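Tyrosine phosphatase (Orf virus, PDB 5NCR) acts as a homodimeric tyrosine phosphatase of the dual-specificity family with triple substrate specificity and probably helps the virus block host interferon signalling. Local coordinates at residues 166-169 and 170-174. The protein carries 2 engineered substitutions. Sequence-based numbering, arbitrary orientation.
Sequences NFRY and QLIKM
Tyr169 and Lys173, one turn apart on the last helix, 165-177, of this dual-specificity phosphatase fold, show how a single helix divides its labour between a buried and a more open side. Four successive i to i+4 bonds carry the helix through here, from Gln170 N to Asn166 O (3.1 Å) through to Lys173 N to Tyr169 O (2.9 Å, 168° at the hydrogen).

The tight side belongs to Phe167, Arg168, Leu171 and Ile172, all buried. Leu171 lays its CG 3.3 Å from Phe167 O and reaches Ala121 and Met124 of helix 118-134. The Phe167 ring packs on Ala121 and Arg118, the arginine of the P-loop signature, and its side chain lies about 6 Å from a bound phosphate ion, consistent with a place behind that loop. Leu171 and Ile172 share Phe147, and Ile172, its CG1 3.2 Å from Arg168 O, adds Ala9 and Leu12 of helix 7-15. The buried guanidinium of Arg168 is gripped by Thr16 OG1 and the carbonyls of Leu13 and Leu162, tying the N-terminal segment to this helix.

Gln170 works at the margin. Its amide plane is turned 67° from the Phe167 ring, and NE2 stands at the ring edge, near its plane; the same nitrogen bonds to Thr85 O and weakly to Asn166 O (3.5 Å), while OE1 accepts from Ile87 N.

On the looser side Tyr169 and Lys173 are both partly exposed, though Tyr169 still leans on helix 7-15. Lys173 lies alongside, pointing the same way, and bends twice, at chi2 (-69°) and again at chi3, which keeps its methylenes beside the ring. In this CH-pi contact Lys173 CG sits over one face of the Tyr169 ring, offset toward its rim, 4.0 Å from the centroid, while Lys173 CD comes within 3.6 Å of Tyr169 OH.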
ATOM      1  N   ASN B 166      -9.461   9.715 -10.221  1.00 21.97           N
ATOM      2  CA  ASN B 166     -10.009   9.180 -11.473  1.00 22.60           C
ATOM      3  C   ASN B 166      -8.883   8.713 -12.410  1.00 25.79           C
ATOM      4  O   ASN B 166      -8.909   7.579 -12.898  1.00 25.71           O
ATOM      5  CB  ASN B 166     -10.928  10.226 -12.154  1.00 21.07           C
ATOM      6  CG  ASN B 166     -11.211  10.037 -13.640  1.00 36.85           C
ATOM      7  OD1 ASN B 166     -11.064  10.968 -14.450  1.00 31.20           O
ATOM      8  ND2 ASN B 166     -11.653   8.858 -14.030  1.00 22.20           N
ATOM      9  N   PHE B 167      -7.880   9.567 -12.606  1.00 22.88           N
ATOM     10  CA  PHE B 167      -6.724   9.307 -13.455  1.00 20.89           C
ATOM     11  C   PHE B 167      -5.861   8.231 -12.824  1.00 20.03           C
ATOM     12  O   PHE B 167      -5.385   7.349 -13.534  1.00 18.36           O
ATOM     13  CB  PHE B 167      -5.874  10.591 -13.628  1.00 21.98           C
ATOM     14  CG  PHE B 167      -6.465  11.727 -14.438  1.00 24.66           C
ATOM     15  CD1 PHE B 167      -7.714  11.593 -15.060  1.00 28.18           C
ATOM     16  CD2 PHE B 167      -5.767  12.923 -14.602  1.00 25.51           C
ATOM     17  CE1 PHE B 167      -8.263  12.651 -15.799  1.00 30.07           C
ATOM     18  CE2 PHE B 167      -6.320  13.978 -15.341  1.00 28.66           C
ATOM     19  CZ  PHE B 167      -7.558  13.831 -15.940  1.00 27.62           C
ATOM     20  N   ARG B 168      -5.608   8.341 -11.505  1.00 17.62           N
ATOM     21  CA  ARG B 168      -4.769   7.388 -10.783  1.00 17.97           C
ATOM     22  C   ARG B 168      -5.394   5.998 -10.847  1.00 21.21           C
ATOM     23  O   ARG B 168      -4.667   5.042 -11.056  1.00 22.68           O
ATOM     24  CB  ARG B 168      -4.534   7.840  -9.339  1.00 18.14           C
ATOM     25  CG  ARG B 168      -3.187   7.381  -8.758  1.00 26.61           C
ATOM     26  CD  ARG B 168      -2.831   8.100  -7.459  1.00 20.71           C
ATOM     27  NE  ARG B 168      -3.812   7.833  -6.417  1.00 24.64           N
ATOM     28  CZ  ARG B 168      -4.722   8.695  -5.992  1.00 27.65           C
ATOM     29  NH1 ARG B 168      -4.784   9.914  -6.509  1.00 18.69           N
ATOM     30  NH2 ARG B 168      -5.571   8.350  -5.034  1.00 24.18           N
ATOM     31  N   TYR B 169      -6.733   5.888 -10.727  1.00 18.96           N
ATOM     32  CA  TYR B 169      -7.421   4.608 -10.799  1.00 20.47           C
ATOM     33  C   TYR B 169      -7.277   4.036 -12.217  1.00 24.05           C
ATOM     34  O   TYR B 169      -6.945   2.861 -12.363  1.00 24.73           O
ATOM     35  CB  TYR B 169      -8.914   4.748 -10.421  1.00 25.46           C
ATOM     36  CG  TYR B 169      -9.696   3.452 -10.534  1.00 31.65           C
ATOM     37  CD1 TYR B 169      -9.620   2.479  -9.540  1.00 35.16           C
ATOM     38  CD2 TYR B 169     -10.519   3.208 -11.629  1.00 34.74           C
ATOM     39  CE1 TYR B 169     -10.356   1.295  -9.626  1.00 39.60           C
ATOM     40  CE2 TYR B 169     -11.257   2.027 -11.728  1.00 37.91           C
ATOM     41  CZ  TYR B 169     -11.168   1.069 -10.727  1.00 49.55           C
ATOM     42  OH  TYR B 169     -11.900  -0.094 -10.812  1.00 58.04           O
ATOM     43  N   GLN B 170      -7.491   4.874 -13.263  1.00 20.57           N
ATOM     44  CA  GLN B 170      -7.351   4.434 -14.658  1.00 19.44           C
ATOM     45  C   GLN B 170      -5.927   3.907 -14.945  1.00 21.35           C
ATOM     46  O   GLN B 170      -5.777   2.928 -15.664  1.00 21.80           O
ATOM     47  CB  GLN B 170      -7.703   5.549 -15.637  1.00 20.58           C
ATOM     48  CG  GLN B 170      -9.191   5.867 -15.668  1.00 26.21           C
ATOM     49  CD  GLN B 170      -9.457   6.955 -16.682  1.00 27.64           C
ATOM     50  OE1 GLN B 170      -9.468   6.730 -17.887  1.00 23.13           O
ATOM     51  NE2 GLN B 170      -9.677   8.150 -16.231  1.00 25.02           N
ATOM     52  N   LEU B 171      -4.909   4.539 -14.358  1.00 16.62           N
ATOM     53  CA  LEU B 171      -3.506   4.121 -14.479  1.00 17.57           C
ATOM     54  C   LEU B 171      -3.260   2.808 -13.738  1.00 20.88           C
ATOM     55  O   LEU B 171      -2.587   1.924 -14.259  1.00 19.85           O
ATOM     56  CB  LEU B 171      -2.563   5.222 -13.972  1.00 17.64           C
ATOM     57  CG  LEU B 171      -2.491   6.492 -14.832  1.00 21.77           C
ATOM     58  CD1 LEU B 171      -1.829   7.604 -14.084  1.00 22.08           C
ATOM     59  CD2 LEU B 171      -1.724   6.257 -16.110  1.00 21.31           C
ATOM     60  N   ILE B 172      -3.838   2.660 -12.542  1.00 20.31           N
ATOM     61  CA  ILE B 172      -3.752   1.404 -11.771  1.00 19.79           C
ATOM     62  C   ILE B 172      -4.350   0.290 -12.623  1.00 25.50           C
ATOM     63  O   ILE B 172      -3.698  -0.721 -12.802  1.00 26.39           O
ATOM     64  CB  ILE B 172      -4.381   1.520 -10.362  1.00 21.21           C
ATOM     65  CG1 ILE B 172      -3.544   2.480  -9.476  1.00 19.68           C
ATOM     66  CG2 ILE B 172      -4.560   0.128  -9.677  1.00 19.80           C
ATOM     67  CD1 ILE B 172      -4.274   3.078  -8.287  1.00 22.28           C
ATOM     68  N   LYS B 173      -5.556   0.491 -13.175  1.00 23.86           N
ATOM     69  CA  LYS B 173      -6.246  -0.514 -14.014  1.00 25.56           C
ATOM     70  C   LYS B 173      -5.389  -0.957 -15.196  1.00 30.66           C
ATOM     71  O   LYS B 173      -5.213  -2.150 -15.437  1.00 31.60           O
ATOM     72  CB  LYS B 173      -7.586   0.013 -14.554  1.00 27.76           C
ATOM     73  CG  LYS B 173      -8.722   0.115 -13.548  1.00 44.63           C
ATOM     74  CD  LYS B 173      -9.280  -1.207 -13.051  1.00 65.66           C
ATOM     75  CE  LYS B 173     -10.336  -1.845 -13.933  1.00 86.39           C
ATOM     76  NZ  LYS B 173     -10.876  -3.069 -13.286  1.00 98.64           N
ATOM     77  N   MET B 174      -4.833   0.014 -15.903  1.00 26.56           N
ATOM     78  CA  MET B 174      -4.011  -0.214 -17.075  1.00 27.27           C
ATOM     79  C   MET B 174      -2.643  -0.873 -16.794  1.00 28.60           C
ATOM     80  O   MET B 174      -2.268  -1.781 -17.523  1.00 30.98           O
ATOM     81  CB  MET B 174      -3.856   1.130 -17.811  1.00 30.00           C
ATOM     82  CG  MET B 174      -2.983   1.106 -19.028  1.00 36.25           C
ATOM     83  SD  MET B 174      -3.377   2.545 -20.062  1.00 43.20           S
ATOM     84  CE  MET B 174      -4.800   1.849 -20.979  1.00 41.88           C
TER